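Local coordinates for UPSTREAM OF FLC-like protein (DUF966) (PDB 6RSN) that polymerises through this DIX-like domain to interpret polarity cues, influence the orientation of plant cell division and promote auxin biosynthesis and signalling, at residues 13-16 with 17-20; 49-52 with 53-57. The protein carries 1 engineered substitution. All coordinates share one frame; numbering follows the deposited sequence.

Interaction 1. Residues 13-16 with 17-20; sequences SRNG and RLDH. With SO4 (sulfate ion), chain B.
Arg14 NH2 meets two oxygens of one sulfate ion, which probably came from the crystallisation liquor. The firmer hydrogen bond runs from Arg14 NH2 to SO4 O4, 3.1 Å long with an N-H...O angle of 151°; the one from Arg14 NH2 to SO4 O1 is shorter, 2.9 Å, but weak because it is bent. The sulfur lies at the edge of the guanidinium, in its plane, and Arg47 is the anion's second donor. With chi2 and chi3 both near 180°, the Arg14 chain runs extended to NE and carries the guanidinium out to the anion. Asp19 OD2 lies 5.3 Å from Arg14 NH1, not in contact, though its field may partly offset the arginine's charge. Residues 13-20 belong to the loop that joins antiparallel strands 5-13 and 22-27 in this ubiquitin-like DIX fold. Gly16 and then Arg17, both at positive phi, help reverse the chain there, with the amide N of Gly16 buried and without a partner in the model. At its base, Ser13 CB packs on Arg17 CG at 3.6 Å, while the Arg17 guanidinium leads off to a cation-pi contact with Tyr11. At the exposed outer side of the loop, Leu18 CD1 sits tightly against Asn15 ND2, 3.1 Å away, the two side chains crossing at a slant.

Interaction 2. Residues 49-52 with 53-57; sequences NGMA and CLYSW
Ala52 and Met51 carry this local contact, in which the short, weakly bonded helix 49-52 hands over to strand 55-63 through a type I beta turn from Ala52 to Tyr55. The carbonyl oxygen of Ala52 takes two hydrogen bonds from opposite faces of its plane: Tyr55 N reaches Ala52 O at 3.2 Å, and the indole NE1 of Trp57 reaches it at 3.1 Å, nearly straight at 163° and close to the indole plane. One residue earlier, Met51 O accepts from Leu54 N at 2.9 Å. Met51, a selenomethionine, starts away from the strand, but a bend at chi2 (-93°) swings its CE back to Tyr55 CE2 at 4.1 Å and to the edge of the Trp57 ring. Ala52 CB lies 4.3 Å from Trp57 CZ2, and Tyr55 CB rests over one face of the indole near its rim. On the exposed side, Cys53 SG turns back along the helix to Asn49 O at 3.6 Å. Leu12 of strand 5-13 and Ile40 of helix 36-47 extend the packing into the domain core. A phenylalanine in place of Trp57 would probably leave Ala52 O with the Tyr55 amide alone and open a gap beside Ala52 CB and Met51 CE. Because one carbonyl of a buried residue, Ala52 O, serves both the turn amide and the indole N-H, the turn and the ring are fixed together.

From the N terminus, strand 5-13 runs into interaction 1, which closes the loop leading to strand 22-27 at one edge of the mixed sheet. After strands 22-27 and 34-35 and helix 36-47, interaction 2 closes the tight turn by which residues 49-52 lead into strand 55-63. The two contacts lie in series, neither nested nor crossed, with centres about 15 Å apart. They still meet in space: Arg14 NH2 packs 3.8 Å from Tyr55 OH, and the sulfate bridges the 13-20 loop and the end of helix 36-47. Strand 86-92 lies between strands 5-13 and 55-63, with backbone bonds to Ser13 on one side and to Ser56 on the other.

Interaction 1. Residues 13-16 with 17-20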
loop_
_atom_site.group_PDB
_atom_site.type_symbol
_atom_site.label_atom_id
_atom_site.label_comp_id
_atom_site.label_asym_id
_atom_site.label_seq_id
_atom_site.Cartn_x
_atom_site.Cartn_y
_atom_site.Cartn_z
ATOM N N SER A 13 -9.970 -1.446 4.037
ATOM C CA SER A 13 -10.750 -1.402 5.259
ATOM C C SER A 13 -11.910 -0.487 4.977
ATOM O O SER A 13 -11.688 0.661 4.609
ATOM C CB SER A 13 -9.867 -0.845 6.388
ATOM O OG SER A 13 -10.658 -0.661 7.560
ATOM N N ARG A 14 -13.143 -0.985 5.126
ATOM C CA ARG A 14 -14.278 -0.114 4.906
ATOM C C ARG A 14 -14.934 0.187 6.256
ATOM O O ARG A 14 -14.624 1.190 6.906
ATOM C CB ARG A 14 -15.184 -0.760 3.860
ATOM C CG ARG A 14 -14.517 -0.926 2.504
ATOM C CD ARG A 14 -15.541 -1.666 1.663
ATOM N NE ARG A 14 -15.247 -1.838 0.244
ATOM C CZ ARG A 14 -14.426 -2.758 -0.276
ATOM N NH1 ARG A 14 -13.753 -3.592 0.503
ATOM N NH2 ARG A 14 -14.265 -2.824 -1.587
ATOM N N ASN A 15 -15.811 -0.726 6.680
ATOM C CA ASN A 15 -16.407 -0.699 8.008
ATOM C C ASN A 15 -15.392 -1.241 9.012
ATOM O O ASN A 15 -15.430 -0.905 10.195
ATOM C CB ASN A 15 -17.692 -1.529 8.032
ATOM C CG ASN A 15 -18.571 -1.200 6.847
ATOM O OD1 ASN A 15 -19.033 -0.071 6.723
ATOM N ND2 ASN A 15 -18.784 -2.156 5.958
ATOM N N GLY A 16 -14.488 -2.092 8.516
ATOM C CA GLY A 16 -13.510 -2.763 9.352
ATOM C C GLY A 16 -13.017 -4.032 8.672
ATOM O O GLY A 16 -13.044 -5.104 9.271
ATOM N N ARG A 17 -12.634 -3.887 7.397
ATOM C CA ARG A 17 -11.780 -4.831 6.691
ATOM C C ARG A 17 -12.488 -6.158 6.440
ATOM O O ARG A 17 -11.864 -7.210 6.580
ATOM C CB ARG A 17 -10.466 -5.048 7.451
ATOM C CG ARG A 17 -9.267 -4.361 6.808
ATOM C CD ARG A 17 -8.070 -5.157 7.394
ATOM N NE ARG A 17 -7.334 -4.310 8.350
ATOM C CZ ARG A 17 -6.207 -4.681 8.990
ATOM N NH1 ARG A 17 -5.648 -5.864 8.758
ATOM N NH2 ARG A 17 -5.663 -3.876 9.884
ATOM N N LEU A 18 -13.762 -6.087 6.011
ATOM C CA LEU A 18 -14.620 -7.263 5.847
ATOM C C LEU A 18 -14.059 -8.260 4.818
ATOM O O LEU A 18 -14.812 -9.129 4.383
ATOM C CB LEU A 18 -16.038 -6.850 5.407
ATOM C CG LEU A 18 -16.807 -5.808 6.219
ATOM C CD1 LEU A 18 -16.793 -4.470 5.500
ATOM C CD2 LEU A 18 -18.253 -6.256 6.401
ATOM N N ASP A 19 -12.771 -8.157 4.416
ATOM C CA ASP A 19 -12.267 -8.918 3.269
ATOM C C ASP A 19 -10.772 -9.279 3.385
ATOM O O ASP A 19 -9.972 -8.634 4.075
ATOM C CB ASP A 19 -12.637 -8.245 1.934
ATOM C CG ASP A 19 -12.268 -9.041 0.680
ATOM O OD1 ASP A 19 -12.459 -10.299 0.685
ATOM O OD2 ASP A 19 -11.760 -8.401 -0.300
ATOM N N HIS A 20 -10.411 -10.357 2.677
ATOM C CA HIS A 20 -9.043 -10.817 2.590
ATOM C C HIS A 20 -8.248 -9.726 1.895
ATOM O O HIS A 20 -8.799 -8.882 1.139
ATOM C CB HIS A 20 -8.959 -12.052 1.665
ATOM C CG HIS A 20 -9.860 -13.168 2.028
ATOM N ND1 HIS A 20 -9.831 -13.757 3.284
ATOM C CD2 HIS A 20 -10.790 -13.825 1.286
ATOM C CE1 HIS A 20 -10.693 -14.759 3.297
ATOM N NE2 HIS A 20 -11.293 -14.809 2.082
HETATM S S SO4 B . -12.564 -4.931 -3.752
HETATM O O1 SO4 B . -13.251 -3.721 -4.133
HETATM O O2 SO4 B . -12.547 -5.854 -4.851
HETATM O O3 SO4 B . -11.206 -4.616 -3.384
HETATM O O4 SO4 B . -13.245 -5.535 -2.638
#

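Interaction 2. Residues 49-52 with 53-57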
loop_
_atom_site.group_PDB
_atom_site.type_symbol
_atom_site.label_atom_id
_atom_site.label_comp_id
_atom_site.label_asym_id
_atom_site.label_seq_id
_atom_site.Cartn_x
_atom_site.Cartn_y
_atom_site.Cartn_z
ATOM N N ASN A 49 -8.617 4.354 -12.614
ATOM C CA ASN A 49 -8.181 5.529 -11.861
ATOM C C ASN A 49 -9.077 5.871 -10.679
ATOM O O ASN A 49 -8.628 6.521 -9.728
ATOM C CB ASN A 49 -8.168 6.767 -12.766
ATOM C CG ASN A 49 -6.971 6.744 -13.694
ATOM O OD1 ASN A 49 -7.078 6.927 -14.905
ATOM N ND2 ASN A 49 -5.813 6.539 -13.127
ATOM N N GLY A 50 -10.318 5.426 -10.747
ATOM C CA GLY A 50 -11.227 5.773 -9.671
ATOM C C GLY A 50 -11.152 4.921 -8.405
ATOM O O GLY A 50 -11.961 5.149 -7.488
HETATM N N MSE A 51 -10.206 3.957 -8.322
HETATM C CA MSE A 51 -10.185 3.094 -7.146
HETATM C C MSE A 51 -9.264 3.694 -6.071
HETATM O O MSE A 51 -9.698 3.874 -4.897
HETATM C CB MSE A 51 -9.746 1.685 -7.607
HETATM C CG MSE A 51 -9.659 0.674 -6.450
HETATM SE SE MSE A 51 -7.808 0.587 -5.698
HETATM C CE MSE A 51 -8.118 -0.815 -4.322
ATOM N N ALA A 52 -7.953 3.904 -6.360
ATOM C CA ALA A 52 -7.025 4.122 -5.236
ATOM C C ALA A 52 -7.314 5.444 -4.522
ATOM O O ALA A 52 -7.047 5.541 -3.341
ATOM C CB ALA A 52 -5.608 4.077 -5.696
ATOM N N CYS A 53 -7.937 6.396 -5.224
ATOM C CA CYS A 53 -8.252 7.680 -4.627
ATOM C C CYS A 53 -9.414 7.553 -3.651
ATOM O O CYS A 53 -9.616 8.576 -2.918
ATOM C CB CYS A 53 -8.632 8.740 -5.679
ATOM S SG CYS A 53 -9.957 8.170 -6.797
ATOM N N LEU A 54 -10.061 6.380 -3.523
ATOM C CA LEU A 54 -11.134 6.231 -2.514
ATOM C C LEU A 54 -10.565 5.919 -1.121
ATOM O O LEU A 54 -11.320 5.825 -0.151
ATOM C CB LEU A 54 -12.072 5.101 -2.951
ATOM C CG LEU A 54 -12.844 5.321 -4.253
ATOM C CD1 LEU A 54 -13.512 4.007 -4.580
ATOM C CD2 LEU A 54 -13.902 6.392 -4.036
ATOM N N TYR A 55 -9.245 5.729 -1.023
ATOM C CA TYR A 55 -8.623 5.205 0.183
ATOM C C TYR A 55 -7.466 6.096 0.602
ATOM O O TYR A 55 -6.767 6.694 -0.238
ATOM C CB TYR A 55 -8.039 3.815 -0.071
ATOM C CG TYR A 55 -9.132 2.851 -0.408
ATOM C CD1 TYR A 55 -9.921 2.277 0.580
ATOM C CD2 TYR A 55 -9.399 2.581 -1.741
ATOM C CE1 TYR A 55 -10.925 1.392 0.240
ATOM C CE2 TYR A 55 -10.409 1.705 -2.106
ATOM C CZ TYR A 55 -11.193 1.145 -1.109
ATOM O OH TYR A 55 -12.238 0.365 -1.508
ATOM N N SER A 56 -7.258 6.196 1.942
ATOM C CA SER A 56 -6.057 6.780 2.508
ATOM C C SER A 56 -5.074 5.641 2.804
ATOM O O SER A 56 -5.478 4.628 3.374
ATOM C CB SER A 56 -6.504 7.396 3.873
ATOM O OG SER A 56 -5.322 7.974 4.398
ATOM N N TRP A 57 -3.807 5.781 2.340
ATOM C CA TRP A 57 -2.909 4.611 2.344
ATOM C C TRP A 57 -1.869 4.676 3.463
ATOM O O TRP A 57 -1.404 5.757 3.812
ATOM C CB TRP A 57 -2.188 4.436 0.973
ATOM C CG TRP A 57 -3.206 4.143 -0.089
ATOM C CD1 TRP A 57 -3.915 5.024 -0.869
ATOM C CD2 TRP A 57 -3.672 2.830 -0.457
ATOM N NE1 TRP A 57 -4.760 4.326 -1.710
ATOM C CE2 TRP A 57 -4.637 2.992 -1.481
ATOM C CE3 TRP A 57 -3.345 1.534 -0.018
ATOM C CZ2 TRP A 57 -5.316 1.906 -2.053
ATOM C CZ3 TRP A 57 -3.962 0.459 -0.617
ATOM C CH2 TRP A 57 -4.936 0.637 -1.627
#